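Local coordinates for protein N-acetylglucosamine-6-phosphate deacetylase (Thermotoga maritima, PDB 1O12) that probably catalyses removal of the acetyl group from N-acetylglucosamine 6-phosphate, as a metal-dependent hydrolase of the amidohydrolase superfamily, at residues G128-K133 and R145-R150; A165-S170 and G187-T192. All blocks are in the same frame, centred on the assembly; numbering follows the deposited sequence.

Both contacts are buried and lie at the iron-bearing end of the amidohydrolase barrel. Contact 1 folds the connection after strand 121-127 back on itself, up to the start of helix 149-152; contact 2 joins the loops after strands 159-164 and 183-186. Their centres are about 10 Å apart, and backbone hydrogen bonds connect them: Tyr130 with Ala165, and Ser132 with His188. In contact 1, segment 128-133 directly follows the iron ligand Glu127, and prolines pack on the faces of a tyrosine ring and a guanidinium, reaching outward to more exposed residues at 145-150. Contact 2 contains an iron ligand itself, His188, and is held by a carboxylate gripping a hydroxyl and a backbone N-H, with small apolar side chains beside them.

Contact 1 of 2, residues G128-K133 and R145-R150; sequences GPYISK and RPPSER
In the loop that leaves strand 121-127 just after the iron ligand Glu127, Pro129 and Tyr130 interlock with Arg145 and Pro147. The peptide bond before Pro129 is cis, a geometry that proline tolerates far better than other residues. Its ring is wedged between two flat groups. Pro129 CG sits 3.3 Å above the Arg145 guanidinium plane, and the same atom lies over the rim of one face of the Tyr130 ring. The opposite face of that ring receives Pro147, whose CB is 3.9 Å from the ring centroid, a CH-pi contact in which the compact proline ring lays its CB hydrogens on the aromatic face. At the ring edge, Tyr130 CD1 approaches Arg145 O to 3.2 Å, and Tyr130 CA makes a C-H...O contact with the same oxygen. The ring reaches this slot because Tyr130 CG stands anti to the carbonyl carbon (chi1 -44°).

One backbone hydrogen bond crosses the contact, from Arg145 N to Pro129 O at 3.1 Å, with the donor above the carbonyl plane. Pro129 O also takes a weak bond from Ile131 N, which closes an inverse gamma turn centred on Tyr130. The arginine chain, extended from CG to NE, carries its charge to Glu151: Arg145 NH2 forms a salt bridge with Glu151 OE1, which is hydrogen-bonded to Tyr130 OH as well. A connection leaving the C-terminal end of a barrel strand right after a metal ligand is a feature of amidohydrolase TIM barrels.

Contact 2 of 2, residues A165-S170 and G187-T192; sequences APEIES and GHSIAT. With FE (Fe (III) ion), chain C.
The carboxylate of Glu167 is gripped at both oxygens by the segment 187-192. Ser189 OG donates to Glu167 OE1 at 2.6 Å, coming in on the syn side and 30° out of the carboxylate plane. Ile190 N reaches Glu167 OE2 at 2.7 Å from well above that plane, along an almost straight N-H...O line (176°). Apolar atoms lie close to the same oxygens, with Ala191 CB 3.3 Å from Glu167 OE1 and Ile190 CG1 beside OE2. The second flat group, the His188 imidazole, turns away from Glu167: its NE2 binds the iron at 2.2 Å, and its ND1 is hydrogen-bonded to Lys135 O, which limits rotation of the ring. His139 meets this ring edge-to-face, and the ring of His209 stands nearly perpendicular to it.

Glu167 CG lies between the backbone N and the carbonyl carbon (chi1 78°), and the bend at chi2 turns CD toward Ser189 and Ile190. Two bonds fix the serine hydroxyl, since Ser189 OG also accepts from Ala191 N at 2.8 Å, making an ST turn. His188, one residue earlier, lies in the loop following strand 183-186, at the metal end of the TIM barrel, where it shares the iron with Glu127 and His209. Glu167 thereby ties down the backbone just after the metal ligand, without touching the metal itself.

Glu167 itself belongs to a type I turn, Ala165 to Ile168, in which Pro166 takes the second position, where its restricted phi fits. Ala165 CB lies 3.3 Å from Ser189 CB and equally close to His188 O, a tight spot that the small alanine side chain suits. Pro166 CB and Ala191 CB approach to 4.2 Å, and both side chains touch Ile224 of helix 223-230.

Contact 1 of 2, residues G128-K133 and R145-R150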
ATOM      1  N   GLY A 128     -15.650  -7.479  19.626  1.00 35.29           N
ATOM      2  CA  GLY A 128     -16.034  -8.862  19.776  1.00 36.35           C
ATOM      3  C   GLY A 128     -17.433  -8.771  20.369  1.00 36.18           C
ATOM      4  O   GLY A 128     -17.849  -7.685  20.767  1.00 35.37           O
ATOM      5  N   PRO A 129     -18.155  -9.882  20.518  1.00 35.97           N
ATOM      6  CA  PRO A 129     -17.772 -11.256  20.185  1.00 36.07           C
ATOM      7  C   PRO A 129     -18.090 -11.716  18.761  1.00 36.26           C
ATOM      8  O   PRO A 129     -17.876 -12.883  18.441  1.00 37.99           O
ATOM      9  CB  PRO A 129     -18.544 -12.063  21.215  1.00 35.49           C
ATOM     10  CG  PRO A 129     -19.901 -11.312  21.207  1.00 35.18           C
ATOM     11  CD  PRO A 129     -19.490  -9.839  21.152  1.00 34.96           C
ATOM     12  N   TYR A 130     -18.604 -10.830  17.915  1.00 34.82           N
ATOM     13  CA  TYR A 130     -18.929 -11.220  16.547  1.00 34.61           C
ATOM     14  C   TYR A 130     -17.725 -11.153  15.593  1.00 35.53           C
ATOM     15  O   TYR A 130     -17.724 -10.466  14.555  1.00 36.40           O
ATOM     16  CB  TYR A 130     -20.081 -10.365  16.036  1.00 33.77           C
ATOM     17  CG  TYR A 130     -21.160 -10.222  17.069  1.00 34.95           C
ATOM     18  CD1 TYR A 130     -21.828 -11.345  17.565  1.00 35.29           C
ATOM     19  CD2 TYR A 130     -21.465  -8.974  17.615  1.00 35.23           C
ATOM     20  CE1 TYR A 130     -22.765 -11.233  18.587  1.00 36.04           C
ATOM     21  CE2 TYR A 130     -22.400  -8.846  18.637  1.00 36.62           C
ATOM     22  CZ  TYR A 130     -23.042  -9.976  19.126  1.00 37.63           C
ATOM     23  OH  TYR A 130     -23.905  -9.854  20.193  1.00 38.12           O
ATOM     24  N   ILE A 131     -16.693 -11.905  15.930  1.00 34.92           N
ATOM     25  CA  ILE A 131     -15.520 -11.902  15.112  1.00 34.54           C
ATOM     26  C   ILE A 131     -15.184 -13.277  14.603  1.00 35.27           C
ATOM     27  O   ILE A 131     -15.891 -14.248  14.872  1.00 34.51           O
ATOM     28  CB  ILE A 131     -14.317 -11.291  15.882  1.00 33.43           C
ATOM     29  CG1 ILE A 131     -14.076 -12.033  17.202  1.00 31.87           C
ATOM     30  CG2 ILE A 131     -14.588  -9.810  16.117  1.00 32.12           C
ATOM     31  CD1 ILE A 131     -12.924 -11.443  18.044  1.00 29.39           C
ATOM     32  N   SER A 132     -14.102 -13.335  13.839  1.00 37.12           N
ATOM     33  CA  SER A 132     -13.608 -14.573  13.260  1.00 38.85           C
ATOM     34  C   SER A 132     -12.741 -15.309  14.288  1.00 41.46           C
ATOM     35  O   SER A 132     -11.871 -14.707  14.931  1.00 40.50           O
ATOM     36  CB  SER A 132     -12.779 -14.232  12.028  1.00 38.24           C
ATOM     37  OG  SER A 132     -11.935 -15.289  11.648  1.00 40.40           O
ATOM     38  N   LYS A 133     -12.985 -16.604  14.469  1.00 44.00           N
ATOM     39  CA  LYS A 133     -12.156 -17.367  15.404  1.00 46.33           C
ATOM     40  C   LYS A 133     -10.748 -17.542  14.804  1.00 47.64           C
ATOM     41  O   LYS A 133      -9.766 -17.679  15.543  1.00 48.61           O
ATOM     42  CB  LYS A 133     -12.780 -18.737  15.703  1.00 45.20           C
ATOM     43  CG  LYS A 133     -14.068 -18.680  16.539  1.00 46.90           C
ATOM     44  CD  LYS A 133     -14.840 -19.968  16.381  1.00 47.19           C
ATOM     45  CE  LYS A 133     -16.108 -19.978  17.194  1.00 48.63           C
ATOM     46  NZ  LYS A 133     -16.657 -21.368  17.266  1.00 47.90           N
ATOM     47  N   ARG A 145     -19.009 -15.717  18.769  1.00 41.80           N
ATOM     48  CA  ARG A 145     -20.185 -16.352  18.208  1.00 41.66           C
ATOM     49  C   ARG A 145     -20.792 -15.380  17.213  1.00 42.25           C
ATOM     50  O   ARG A 145     -20.421 -14.197  17.182  1.00 41.61           O
ATOM     51  CB  ARG A 145     -21.189 -16.603  19.330  1.00 40.67           C
ATOM     52  CG  ARG A 145     -21.527 -15.303  20.065  1.00 41.37           C
ATOM     53  CD  ARG A 145     -22.412 -15.524  21.267  1.00 41.46           C
ATOM     54  NE  ARG A 145     -22.755 -14.282  21.971  1.00 40.27           N
ATOM     55  CZ  ARG A 145     -21.976 -13.658  22.854  1.00 39.85           C
ATOM     56  NH1 ARG A 145     -20.778 -14.149  23.162  1.00 40.57           N
ATOM     57  NH2 ARG A 145     -22.402 -12.545  23.442  1.00 38.45           N
ATOM     58  N   PRO A 146     -21.732 -15.861  16.384  1.00 42.41           N
ATOM     59  CA  PRO A 146     -22.379 -14.993  15.399  1.00 42.05           C
ATOM     60  C   PRO A 146     -23.441 -14.156  16.075  1.00 42.36           C
ATOM     61  O   PRO A 146     -23.965 -14.511  17.127  1.00 43.22           O
ATOM     62  CB  PRO A 146     -22.986 -15.978  14.411  1.00 41.09           C
ATOM     63  CG  PRO A 146     -23.365 -17.114  15.298  1.00 41.43           C
ATOM     64  CD  PRO A 146     -22.153 -17.262  16.198  1.00 42.24           C
ATOM     65  N   PRO A 147     -23.751 -13.010  15.492  1.00 43.96           N
ATOM     66  CA  PRO A 147     -24.771 -12.121  16.045  1.00 45.73           C
ATOM     67  C   PRO A 147     -26.140 -12.765  15.874  1.00 47.85           C
ATOM     68  O   PRO A 147     -26.394 -13.463  14.888  1.00 47.15           O
ATOM     69  CB  PRO A 147     -24.614 -10.861  15.210  1.00 45.78           C
ATOM     70  CG  PRO A 147     -24.055 -11.382  13.902  1.00 43.93           C
ATOM     71  CD  PRO A 147     -23.050 -12.383  14.363  1.00 43.88           C
ATOM     72  N   SER A 148     -27.026 -12.512  16.833  1.00 49.93           N
ATOM     73  CA  SER A 148     -28.367 -13.084  16.814  1.00 49.98           C
ATOM     74  C   SER A 148     -29.363 -11.977  17.060  1.00 50.50           C
ATOM     75  O   SER A 148     -29.025 -10.974  17.673  1.00 50.68           O
ATOM     76  CB  SER A 148     -28.496 -14.111  17.933  1.00 49.25           C
ATOM     77  OG  SER A 148     -28.594 -13.445  19.181  1.00 48.24           O
ATOM     78  N   GLU A 149     -30.602 -12.176  16.609  1.00 52.15           N
ATOM     79  CA  GLU A 149     -31.671 -11.186  16.788  1.00 51.78           C
ATOM     80  C   GLU A 149     -31.893 -10.930  18.280  1.00 51.60           C
ATOM     81  O   GLU A 149     -32.247  -9.812  18.683  1.00 51.94           O
ATOM     82  CB  GLU A 149     -32.965 -11.699  16.156  1.00 52.27           C
ATOM     83  CG  GLU A 149     -34.008 -10.646  15.868  1.00 54.07           C
ATOM     84  CD  GLU A 149     -33.690  -9.864  14.614  1.00 55.69           C
ATOM     85  OE1 GLU A 149     -33.213 -10.498  13.642  1.00 56.69           O
ATOM     86  OE2 GLU A 149     -33.924  -8.633  14.595  1.00 55.15           O
ATOM     87  N   ARG A 150     -31.683 -11.975  19.081  1.00 51.11           N
ATOM     88  CA  ARG A 150     -31.829 -11.921  20.535  1.00 52.01           C
ATOM     89  C   ARG A 150     -30.762 -11.027  21.170  1.00 51.66           C
ATOM     90  O   ARG A 150     -31.036 -10.308  22.130  1.00 52.08           O
ATOM     91  CB  ARG A 150     -31.719 -13.335  21.115  1.00 55.34           C
ATOM     92  CG  ARG A 150     -31.693 -13.444  22.654  1.00 59.35           C
ATOM     93  CD  ARG A 150     -31.486 -14.918  23.073  1.00 62.64           C
ATOM     94  NE  ARG A 150     -32.399 -15.802  22.330  1.00 67.85           N
ATOM     95  CZ  ARG A 150     -32.434 -17.141  22.409  1.00 69.96           C
ATOM     96  NH1 ARG A 150     -31.598 -17.804  23.211  1.00 69.73           N
ATOM     97  NH2 ARG A 150     -33.321 -17.825  21.680  1.00 68.95           N
TER

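Contact 2 of 2, residues A165-S170 and G187-T192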
ATOM      1  N   ALA A 165     -16.428  -8.974  12.242  1.00 33.78           N
ATOM      2  CA  ALA A 165     -15.805  -9.602  11.081  1.00 34.16           C
ATOM      3  C   ALA A 165     -16.907  -9.811  10.031  1.00 34.67           C
ATOM      4  O   ALA A 165     -17.743 -10.670  10.192  1.00 34.33           O
ATOM      5  CB  ALA A 165     -15.181 -10.931  11.490  1.00 33.56           C
ATOM      6  N   PRO A 166     -16.903  -9.026   8.934  1.00 36.97           N
ATOM      7  CA  PRO A 166     -17.903  -9.099   7.846  1.00 38.54           C
ATOM      8  C   PRO A 166     -18.283 -10.485   7.273  1.00 41.23           C
ATOM      9  O   PRO A 166     -19.381 -10.657   6.733  1.00 41.44           O
ATOM     10  CB  PRO A 166     -17.312  -8.200   6.762  1.00 37.45           C
ATOM     11  CG  PRO A 166     -16.500  -7.222   7.542  1.00 37.88           C
ATOM     12  CD  PRO A 166     -15.824  -8.087   8.574  1.00 36.52           C
ATOM     13  N   GLU A 167     -17.396 -11.469   7.389  1.00 41.81           N
ATOM     14  CA  GLU A 167     -17.703 -12.787   6.839  1.00 43.36           C
ATOM     15  C   GLU A 167     -18.465 -13.692   7.817  1.00 45.17           C
ATOM     16  O   GLU A 167     -18.992 -14.745   7.430  1.00 45.73           O
ATOM     17  CB  GLU A 167     -16.410 -13.484   6.376  1.00 39.90           C
ATOM     18  CG  GLU A 167     -15.586 -14.083   7.496  1.00 39.38           C
ATOM     19  CD  GLU A 167     -14.687 -13.087   8.218  1.00 40.75           C
ATOM     20  OE1 GLU A 167     -14.909 -11.851   8.105  1.00 39.63           O
ATOM     21  OE2 GLU A 167     -13.757 -13.558   8.917  1.00 39.79           O
ATOM     22  N   ILE A 168     -18.532 -13.282   9.077  1.00 46.49           N
ATOM     23  CA  ILE A 168     -19.202 -14.085  10.080  1.00 48.26           C
ATOM     24  C   ILE A 168     -20.686 -14.225   9.751  1.00 49.76           C
ATOM     25  O   ILE A 168     -21.271 -13.411   9.034  1.00 51.46           O
ATOM     26  CB  ILE A 168     -18.979 -13.485  11.511  1.00 48.06           C
ATOM     27  CG1 ILE A 168     -19.107 -14.581  12.561  1.00 49.14           C
ATOM     28  CG2 ILE A 168     -19.990 -12.385  11.803  1.00 48.23           C
ATOM     29  CD1 ILE A 168     -18.773 -14.127  14.012  1.00 49.74           C
ATOM     30  N   GLU A 169     -21.293 -15.284  10.260  1.00 51.81           N
ATOM     31  CA  GLU A 169     -22.709 -15.542  10.023  1.00 52.14           C
ATOM     32  C   GLU A 169     -23.571 -14.438  10.620  1.00 50.85           C
ATOM     33  O   GLU A 169     -23.355 -14.026  11.762  1.00 50.85           O
ATOM     34  CB  GLU A 169     -23.095 -16.879  10.662  1.00 53.98           C
ATOM     35  CG  GLU A 169     -24.523 -17.335  10.387  1.00 56.73           C
ATOM     36  CD  GLU A 169     -25.017 -18.324  11.429  1.00 58.10           C
ATOM     37  OE1 GLU A 169     -24.214 -19.204  11.841  1.00 59.04           O
ATOM     38  OE2 GLU A 169     -26.204 -18.217  11.829  1.00 58.07           O
ATOM     39  N   SER A 170     -24.544 -13.973   9.842  1.00 49.94           N
ATOM     40  CA  SER A 170     -25.481 -12.928  10.268  1.00 49.25           C
ATOM     41  C   SER A 170     -24.835 -11.580  10.536  1.00 49.02           C
ATOM     42  O   SER A 170     -25.396 -10.729  11.229  1.00 49.27           O
ATOM     43  CB  SER A 170     -26.256 -13.376  11.515  1.00 48.94           C
ATOM     44  OG  SER A 170     -27.156 -14.419  11.197  1.00 47.62           O
ATOM     45  N   GLY A 187     -12.705  -5.781  11.803  1.00 29.27           N
ATOM     46  CA  GLY A 187     -11.497  -6.273  12.434  1.00 28.62           C
ATOM     47  C   GLY A 187     -11.677  -7.722  12.853  1.00 30.64           C
ATOM     48  O   GLY A 187     -12.812  -8.205  12.973  1.00 28.13           O
ATOM     49  N   HIS A 188     -10.550  -8.417  13.060  1.00 33.47           N
ATOM     50  CA  HIS A 188     -10.532  -9.830  13.456  1.00 34.61           C
ATOM     51  C   HIS A 188     -11.317 -10.634  12.447  1.00 34.93           C
ATOM     52  O   HIS A 188     -12.220 -11.374  12.795  1.00 36.75           O
ATOM     53  CB  HIS A 188     -11.138  -9.969  14.842  1.00 36.97           C
ATOM     54  CG  HIS A 188     -10.327  -9.303  15.903  1.00 41.64           C
ATOM     55  ND1 HIS A 188      -9.107  -9.799  16.328  1.00 41.75           N
ATOM     56  CD2 HIS A 188     -10.536  -8.162  16.605  1.00 42.04           C
ATOM     57  CE1 HIS A 188      -8.606  -8.996  17.251  1.00 42.92           C
ATOM     58  NE2 HIS A 188      -9.453  -7.995  17.438  1.00 43.34           N
ATOM     59  N   SER A 189     -10.947 -10.484  11.186  1.00 35.67           N
ATOM     60  CA  SER A 189     -11.659 -11.126  10.104  1.00 35.89           C
ATOM     61  C   SER A 189     -10.777 -11.667   8.993  1.00 35.86           C
ATOM     62  O   SER A 189      -9.636 -11.238   8.825  1.00 35.72           O
ATOM     63  CB  SER A 189     -12.632 -10.099   9.525  1.00 35.87           C
ATOM     64  OG  SER A 189     -12.820 -10.259   8.131  1.00 36.40           O
ATOM     65  N   ILE A 190     -11.299 -12.630   8.239  1.00 37.69           N
ATOM     66  CA  ILE A 190     -10.544 -13.151   7.091  1.00 39.83           C
ATOM     67  C   ILE A 190     -11.299 -12.794   5.829  1.00 39.43           C
ATOM     68  O   ILE A 190     -10.959 -13.240   4.755  1.00 42.01           O
ATOM     69  CB  ILE A 190     -10.328 -14.692   7.112  1.00 38.46           C
ATOM     70  CG1 ILE A 190     -11.649 -15.414   7.351  1.00 38.93           C
ATOM     71  CG2 ILE A 190      -9.265 -15.056   8.118  1.00 35.39           C
ATOM     72  CD1 ILE A 190     -11.430 -16.904   7.651  1.00 39.48           C
ATOM     73  N   ALA A 191     -12.328 -11.976   5.971  1.00 39.32           N
ATOM     74  CA  ALA A 191     -13.126 -11.564   4.836  1.00 39.95           C
ATOM     75  C   ALA A 191     -12.305 -11.090   3.628  1.00 40.86           C
ATOM     76  O   ALA A 191     -11.235 -10.469   3.750  1.00 40.97           O
ATOM     77  CB  ALA A 191     -14.095 -10.466   5.262  1.00 40.34           C
ATOM     78  N   THR A 192     -12.847 -11.370   2.454  1.00 39.51           N
ATOM     79  CA  THR A 192     -12.223 -10.992   1.211  1.00 38.65           C
ATOM     80  C   THR A 192     -12.565  -9.539   0.951  1.00 39.08           C
ATOM     81  O   THR A 192     -13.297  -8.918   1.702  1.00 38.21           O
ATOM     82  CB  THR A 192     -12.791 -11.829   0.056  1.00 36.94           C
ATOM     83  OG1 THR A 192     -14.209 -11.622  -0.011  1.00 33.84           O
ATOM     84  CG2 THR A 192     -12.521 -13.318   0.283  1.00 36.40           C
TER
HETATM   85 FE    FE C 401      -8.261  -6.912  18.981  0.97 67.19          FE